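Local atomic coordinates of putative isochorismatase (Bordetella bronchiseptica, PDB entry 3UAO), a protein that hydrolyses the amide bond of maleamate to give maleate and ammonia, a step in the breakdown of nicotinate (vitamin B3). Residues P40-Y45 with G184-V189; G133-R138 with A151-Q156; D179-G184 with Q211-V216. All coordinates share one frame; numbering follows the deposited sequence.

Contact 1: P40-Y45 with G184-V189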
# COMPACT_ATOMS: atom_id res chain seq x y z
N PRO A 40 13.63 0.46 22.09
CA PRO A 40 15.04 0.08 21.96
C PRO A 40 15.52 0.30 20.54
O PRO A 40 14.79 0.01 19.60
CB PRO A 40 15.02 -1.43 22.30
CG PRO A 40 13.84 -1.60 23.19
CD PRO A 40 12.82 -0.64 22.65
N LEU A 41 16.74 0.81 20.38
CA LEU A 41 17.30 1.03 19.05
C LEU A 41 17.91 -0.24 18.53
O LEU A 41 18.38 -1.05 19.32
CB LEU A 41 18.38 2.09 19.11
CG LEU A 41 17.93 3.52 18.91
CD1 LEU A 41 16.54 3.78 19.48
CD2 LEU A 41 18.98 4.42 19.50
N LYS A 42 17.94 -0.40 17.21
CA LYS A 42 18.43 -1.63 16.58
C LYS A 42 18.91 -1.46 15.13
O LYS A 42 18.17 -1.02 14.26
CB LYS A 42 17.30 -2.67 16.61
CG LYS A 42 17.76 -4.10 16.53
CD LYS A 42 16.63 -4.98 16.03
CE LYS A 42 17.09 -6.44 15.77
NZ LYS A 42 15.98 -7.18 15.13
N ALA A 43 20.15 -1.85 14.89
CA ALA A 43 20.80 -1.83 13.59
C ALA A 43 20.21 -2.94 12.75
O ALA A 43 19.62 -3.85 13.31
CB ALA A 43 22.31 -2.03 13.75
N PRO A 44 20.36 -2.87 11.41
CA PRO A 44 20.99 -1.76 10.67
C PRO A 44 20.19 -0.48 10.77
O PRO A 44 18.97 -0.53 10.86
CB PRO A 44 21.03 -2.27 9.20
CG PRO A 44 20.86 -3.72 9.29
CD PRO A 44 20.06 -4.01 10.52
N TYR A 45 20.89 0.65 10.77
CA TYR A 45 20.23 1.96 10.77
C TYR A 45 20.10 2.57 9.39
O TYR A 45 20.84 2.23 8.47
CB TYR A 45 20.97 2.96 11.63
CG TYR A 45 21.09 2.50 13.04
CD1 TYR A 45 20.02 2.58 13.87
CD2 TYR A 45 22.30 1.97 13.53
CE1 TYR A 45 20.12 2.14 15.17
CE2 TYR A 45 22.41 1.52 14.80
CZ TYR A 45 21.31 1.61 15.63
OH TYR A 45 21.35 1.17 16.92
N GLY A 184 6.88 -1.42 9.87
CA GLY A 184 7.83 -2.31 10.52
C GLY A 184 9.20 -1.78 10.91
O GLY A 184 10.05 -2.57 11.33
N PHE A 185 9.42 -0.47 10.82
CA PHE A 185 10.71 0.15 11.20
C PHE A 185 10.63 0.88 12.54
O PHE A 185 9.64 1.48 12.88
CB PHE A 185 11.21 1.09 10.07
CG PHE A 185 11.12 0.46 8.69
CD1 PHE A 185 12.03 -0.48 8.28
CD2 PHE A 185 10.12 0.80 7.84
CE1 PHE A 185 11.94 -1.11 7.04
CE2 PHE A 185 10.03 0.20 6.57
CZ PHE A 185 10.96 -0.77 6.19
N ARG A 186 11.71 0.87 13.31
CA ARG A 186 11.73 1.61 14.59
C ARG A 186 12.08 3.02 14.21
O ARG A 186 13.21 3.23 13.73
CB ARG A 186 12.78 1.02 15.53
CG ARG A 186 12.44 -0.42 15.94
CD ARG A 186 13.65 -1.22 16.36
NE ARG A 186 13.28 -2.60 16.62
CZ ARG A 186 13.15 -3.15 17.83
NH1 ARG A 186 13.37 -2.47 18.94
NH2 ARG A 186 12.80 -4.41 17.93
N PRO A 187 11.12 3.98 14.34
CA PRO A 187 11.50 5.34 14.03
C PRO A 187 12.26 5.99 15.19
O PRO A 187 11.91 5.80 16.36
CB PRO A 187 10.15 6.07 13.80
CG PRO A 187 9.04 4.97 13.94
CD PRO A 187 9.71 3.89 14.75
N LEU A 188 13.31 6.75 14.84
CA LEU A 188 14.07 7.56 15.78
C LEU A 188 13.93 9.01 15.30
O LEU A 188 14.62 9.45 14.36
CB LEU A 188 15.54 7.13 15.78
CG LEU A 188 16.41 7.45 17.00
CD1 LEU A 188 17.80 6.86 16.82
CD2 LEU A 188 16.46 8.94 17.33
N VAL A 189 13.03 9.76 15.93
CA VAL A 189 12.81 11.15 15.56
C VAL A 189 13.87 12.06 16.18
O VAL A 189 13.97 12.20 17.40
CB VAL A 189 11.40 11.61 15.91
CG1 VAL A 189 11.19 13.07 15.48
CG2 VAL A 189 10.38 10.68 15.21
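Arg186 reaches across to the loop at Pro40 and Lys42, and its guanidinium is held differently at its edge and over its face. At the edge, NH1 of Arg186 donates to the carbonyl O of Pro40 at 2.9 Å. The acceptor lies close to the guanidinium plane, and the N-H...O angle of 149° makes the bond moderately bent. At the acceptor the fit is less regular, because the donor stands 37° above the Pro40 carbonyl plane. CB of the Pro40 ring accompanies the bond, 3.9 Å from NH1 of Arg186.

Over one face of the guanidinium lies CB of Lys42, which also touches the arginine stem, 3.9 Å from CD of Arg186. The stem is extended from CG to NE, with CG opposite the carbonyl carbon (chi1 -65°), and this carries the planar group out alongside the loop. Lys42 runs past it at a slant, and its NZ ends 5.1 Å from NH2 of Arg186, two like charges close by but not touching.

The protein has the isochorismatase fold, an alpha/beta fold whose parallel sheet has the Rossmann-like order 3-2-1-4-5-6. Residues 40-45 lead into strand 45-50, and on the way they pass strand 186-195, which is separated from 45-50 by strand 161-167. Lys42 O accepts a hydrogen bond from Thr161 OG1 in that intervening strand.

The second meeting is purely apolar. Leu41 and Leu188 cross at about a right angle, branch against branch, with CD2 of Leu41 3.8 Å from CD1 of Leu188. CG of Leu41 is almost as near that same methyl, at 3.9 Å from Leu188 CD1. Leu41 also leans on Ala215 of strand 215-217, outermost in this chain, while Ile107 of the second subunit packs on both Pro40 and Arg186.

Contact 2: G133-R138 with A151-Q156. With ACT (acetate ion), chain J.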
# COMPACT_ATOMS: atom_id res chain seq x y z
N GLY A 133 23.75 6.76 -4.43
CA GLY A 133 23.18 5.62 -3.70
C GLY A 133 22.10 5.99 -2.69
O GLY A 133 21.48 5.13 -2.08
N GLU A 134 21.91 7.29 -2.50
CA GLU A 134 20.94 7.82 -1.59
C GLU A 134 19.68 8.12 -2.40
O GLU A 134 19.74 8.76 -3.46
CB GLU A 134 21.46 9.09 -0.92
CG GLU A 134 22.66 8.89 -0.02
CD GLU A 134 23.15 10.19 0.60
OE1 GLU A 134 22.58 11.26 0.30
OE2 GLU A 134 24.11 10.12 1.40
N TYR A 135 18.54 7.68 -1.87
CA TYR A 135 17.33 7.54 -2.63
C TYR A 135 16.49 8.78 -2.47
O TYR A 135 16.28 9.25 -1.34
CB TYR A 135 16.56 6.30 -2.14
CG TYR A 135 15.28 6.00 -2.87
CD1 TYR A 135 15.19 6.10 -4.25
CD2 TYR A 135 14.17 5.60 -2.19
CE1 TYR A 135 14.02 5.83 -4.90
CE2 TYR A 135 13.00 5.33 -2.84
CZ TYR A 135 12.94 5.43 -4.21
OH TYR A 135 11.75 5.15 -4.86
N VAL A 136 16.02 9.32 -3.59
CA VAL A 136 15.18 10.52 -3.58
C VAL A 136 13.80 10.05 -3.89
O VAL A 136 13.51 9.61 -4.99
CB VAL A 136 15.65 11.57 -4.63
CG1 VAL A 136 14.83 12.85 -4.54
CG2 VAL A 136 17.17 11.86 -4.47
N VAL A 137 12.92 10.12 -2.91
CA VAL A 137 11.59 9.67 -3.11
C VAL A 137 10.73 10.92 -3.30
O VAL A 137 10.84 11.90 -2.57
CB VAL A 137 11.11 8.70 -2.00
CG1 VAL A 137 11.49 9.15 -0.71
CG2 VAL A 137 9.62 8.52 -2.05
N ARG A 138 9.90 10.86 -4.36
CA ARG A 138 9.00 11.93 -4.74
C ARG A 138 7.63 11.54 -4.34
O ARG A 138 7.24 10.39 -4.49
CB ARG A 138 9.03 12.14 -6.24
CG ARG A 138 10.27 12.91 -6.75
CD ARG A 138 10.59 12.47 -8.17
NE ARG A 138 11.73 13.19 -8.72
CZ ARG A 138 12.97 12.70 -8.87
NH1 ARG A 138 13.27 11.45 -8.51
NH2 ARG A 138 13.91 13.48 -9.41
N ALA A 151 9.06 1.99 1.62
CA ALA A 151 9.03 0.80 2.47
C ALA A 151 9.90 -0.28 1.84
O ALA A 151 10.69 -0.91 2.50
CB ALA A 151 7.64 0.28 2.68
N ALA A 152 9.74 -0.51 0.55
CA ALA A 152 10.41 -1.64 -0.09
C ALA A 152 11.92 -1.35 -0.28
O ALA A 152 12.75 -2.27 -0.19
CB ALA A 152 9.73 -1.97 -1.42
N TRP A 153 12.27 -0.07 -0.48
CA TRP A 153 13.67 0.34 -0.58
C TRP A 153 14.38 0.04 0.71
O TRP A 153 15.50 -0.47 0.70
CB TRP A 153 13.74 1.83 -0.88
CG TRP A 153 15.08 2.32 -1.26
CD1 TRP A 153 15.63 2.31 -2.48
CD2 TRP A 153 16.03 2.93 -0.40
NE1 TRP A 153 16.89 2.86 -2.45
CE2 TRP A 153 17.16 3.25 -1.17
CE3 TRP A 153 16.05 3.23 0.96
CZ2 TRP A 153 18.28 3.85 -0.63
CZ3 TRP A 153 17.17 3.83 1.50
CH2 TRP A 153 18.26 4.14 0.69
N LEU A 154 13.71 0.32 1.82
CA LEU A 154 14.27 0.08 3.15
C LEU A 154 14.31 -1.43 3.48
O LEU A 154 15.32 -1.94 3.96
CB LEU A 154 13.48 0.86 4.22
CG LEU A 154 13.55 2.38 4.12
CD1 LEU A 154 12.48 3.05 5.03
CD2 LEU A 154 14.94 2.93 4.45
N ALA A 155 13.20 -2.12 3.24
CA ALA A 155 13.14 -3.57 3.41
C ALA A 155 14.29 -4.31 2.72
O ALA A 155 14.96 -5.17 3.30
CB ALA A 155 11.80 -4.07 2.86
N GLN A 156 14.50 -3.98 1.45
CA GLN A 156 15.53 -4.61 0.66
C GLN A 156 16.87 -4.47 1.32
O GLN A 156 17.66 -5.40 1.30
CB GLN A 156 15.60 -4.01 -0.75
CG GLN A 156 16.69 -4.65 -1.60
CD GLN A 156 16.73 -4.11 -3.01
OE1 GLN A 156 15.70 -3.88 -3.59
NE2 GLN A 156 17.93 -3.90 -3.56
C ACT J . 21.37 -3.68 -1.55
O ACT J . 20.94 -2.68 -2.23
OXT ACT J . 20.53 -4.67 -1.40
CH3 ACT J . 22.78 -3.68 -0.95
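Tyr135 and Trp153 both hold CG opposite the backbone N, at chi1 -179° in the tyrosine and -169° in the tryptophan, and these torsions send the two rings into the gap between strand and helix, sliding past each other in opposite directions. They meet face to face: the phenol ring and the five-membered ring of the indole have centroids 4.1 Å apart and planes tilted by 18°. The overlap is offset, with Trp153 CD1 lying over the rim of the phenol ring rather than its centre. CD2 of the phenol ring of Tyr135 comes closest at the root of the indole, 3.5 Å from CG of Trp153.

The tyrosine presses on the indole with its first side-chain carbon as well. CB of Tyr135 stands over the same indole face as a CH-pi contact, 3.6 Å from the centroid of the five-membered ring of Trp153, and comes within 3.3 Å of Trp153 CE2. The packing is tight here, over CE2 and its neighbours CZ2 and NE1, toward the rim of the indole.

Strand 135-139 is an outermost strand of the parallel sheet within this chain. Helix 150-156 lies on the connection from it to strand 161-167, a beta-alpha-beta crossover that passes over strands 87-93 and 45-50, as in Rossmann-like folds. The stack thus joins the crossover helix to the strand that precedes it.

Gly133 meets the indole in its plane, at the edge, with its carbonyl O 3.7 Å from Trp153 CZ2. The polar end of the indole is used by another chain: NE1 of Trp153 donates to the carbonyl O of Ala100 of the fourth subunit. One turn on, Gln156 NE2 reaches Gly102 O of that subunit and makes a weak hydrogen bond, 3.5 Å long, to OXT of an acetate ion.

Contact 3: D179-G184 with Q211-V216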
# COMPACT_ATOMS: atom_id res chain seq x y z
N ASP A 179 3.96 6.25 9.52
CA ASP A 179 4.04 5.22 8.45
C ASP A 179 5.17 4.24 8.64
O ASP A 179 5.01 3.00 8.37
CB ASP A 179 4.11 5.84 7.05
CG ASP A 179 2.70 6.08 6.42
OD1 ASP A 179 1.72 5.48 6.89
OD2 ASP A 179 2.59 6.82 5.42
N ALA A 180 6.30 4.78 9.10
CA ALA A 180 7.53 4.04 9.24
C ALA A 180 7.29 2.99 10.26
O ALA A 180 7.64 1.83 10.11
CB ALA A 180 8.65 4.97 9.67
N MET A 181 6.69 3.42 11.34
CA MET A 181 6.29 2.53 12.42
C MET A 181 5.38 1.45 11.85
O MET A 181 5.61 0.25 12.00
CB MET A 181 5.54 3.30 13.51
CG MET A 181 5.31 2.41 14.69
SD MET A 181 4.02 3.06 15.73
CE MET A 181 2.59 2.75 14.70
N SER A 182 4.33 1.90 11.20
CA SER A 182 3.37 1.00 10.65
C SER A 182 4.04 -0.03 9.70
O SER A 182 3.80 -1.20 9.83
CB SER A 182 2.26 1.79 9.99
OG SER A 182 1.68 2.71 10.90
N ALA A 183 4.96 0.41 8.86
CA ALA A 183 5.68 -0.45 7.93
C ALA A 183 6.68 -1.44 8.55
O ALA A 183 7.28 -2.24 7.83
CB ALA A 183 6.39 0.40 6.90
N GLY A 184 6.88 -1.42 9.87
CA GLY A 184 7.83 -2.31 10.52
C GLY A 184 9.20 -1.78 10.91
O GLY A 184 10.05 -2.57 11.33
N GLN A 211 4.88 9.52 22.55
CA GLN A 211 3.97 8.78 23.41
C GLN A 211 3.59 7.49 22.77
O GLN A 211 3.31 6.53 23.44
CB GLN A 211 2.76 9.62 23.70
CG GLN A 211 2.24 9.60 25.09
CD GLN A 211 3.22 9.96 26.20
OE1 GLN A 211 3.90 10.98 26.15
NE2 GLN A 211 3.26 9.11 27.23
N LYS A 212 3.66 7.44 21.44
CA LYS A 212 2.98 6.42 20.65
C LYS A 212 3.76 5.76 19.50
O LYS A 212 3.45 4.64 19.10
CB LYS A 212 1.72 7.06 20.07
CG LYS A 212 0.62 7.44 21.08
CD LYS A 212 -0.40 8.39 20.42
CE LYS A 212 -1.51 8.83 21.36
NZ LYS A 212 -2.51 9.72 20.69
N TYR A 213 4.74 6.43 18.93
CA TYR A 213 5.18 6.10 17.59
C TYR A 213 6.68 6.00 17.35
O TYR A 213 7.08 5.46 16.32
CB TYR A 213 4.67 7.16 16.62
CG TYR A 213 3.19 7.33 16.58
CD1 TYR A 213 2.35 6.25 16.53
CD2 TYR A 213 2.63 8.58 16.56
CE1 TYR A 213 1.00 6.41 16.51
CE2 TYR A 213 1.28 8.75 16.52
CZ TYR A 213 0.46 7.66 16.48
OH TYR A 213 -0.94 7.80 16.43
N ALA A 214 7.50 6.53 18.25
CA ALA A 214 8.94 6.64 17.95
C ALA A 214 9.79 6.77 19.19
O ALA A 214 9.31 7.17 20.25
CB ALA A 214 9.22 7.81 17.02
N ALA A 215 11.05 6.41 19.04
CA ALA A 215 12.08 6.91 19.97
C ALA A 215 12.38 8.34 19.51
O ALA A 215 12.48 8.63 18.31
CB ALA A 215 13.33 6.02 19.95
N VAL A 216 12.48 9.24 20.48
CA VAL A 216 12.61 10.69 20.27
C VAL A 216 13.77 11.24 21.13
O VAL A 216 13.72 11.23 22.35
CB VAL A 216 11.28 11.42 20.65
CG1 VAL A 216 11.45 12.97 20.66
CG2 VAL A 216 10.19 11.03 19.71
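Met181 and Tyr213 form a sulfur-aromatic contact at the edge of the ring. SD of Met181 lies 5.0 Å from the ring centroid of Tyr213 and 80° off the ring normal, so the sulfur is beside the ring and not above it. The atom it meets there is CD1 of Tyr213, 3.7 Å from SD. Such a Met-aromatic approach sets the sulfur against the ring's hydrogen-bearing rim.

Van der Waals contacts extend along the rest of the methionine. Its chain leaves the helix with CG opposite the backbone N (chi1 -172°) and bends only at chi3 (71°), which turns the terminal methyl so that CE comes 4.0 Å from CD1 of Tyr213. Nearer the helix, CB of Met181 brushes the carbonyl O of Tyr213 at 3.9 Å; further out, SD comes 3.8 Å from the carbonyl O of Lys212. The Tyr213 ring itself carries CB of its neighbour Lys212 over the centre of one face.

In this parallel alpha/beta fold, helix 174-182 precedes strand 186-195, and helix 199-212 leads by way of residues 213 and 214 into the neighbouring strand 215-217. The methionine thus bridges the last turn of one helix to the link between the next helix and its strand.

Backbone hydrogen bonds finish that last turn. Ala183 N to Asp179 O is a regular helical bond; Gly184 N to Met181 O and Phe185 N to Ala180 O, both 3.0 Å, form a Schellman motif around the positive phi of Gly184, which ends the helix and leads into strand 186-195.

The second subunit also packs here: its Pro142 on Met181, and its Gly171 against Lys212 and Tyr213, next in sequence to its Cys172, which is oxidised to S-hydroxycysteine.

Contacts 1 and 3 are close neighbours, their centres 9 Å apart. They share Gly184, and their strands lie side by side in the sheet: Val189 N is 2.7 Å from Ala215 O, and Pro187 O is 2.9 Å from Ala215 N, both probable hydrogen bonds. Contact 2, about 16 and 18 Å from the centres of contacts 1 and 3, belongs to the other end of the sheet, yet Phe185 joins it to contact 1, with CZ 3.6 Å from CB of Leu154. Contacts 1 and 3 both touch the second subunit. Contact 3 there borders what is probably the active site of that subunit, if its Cys172 is the nucleophile, as in related cysteine amidohydrolases.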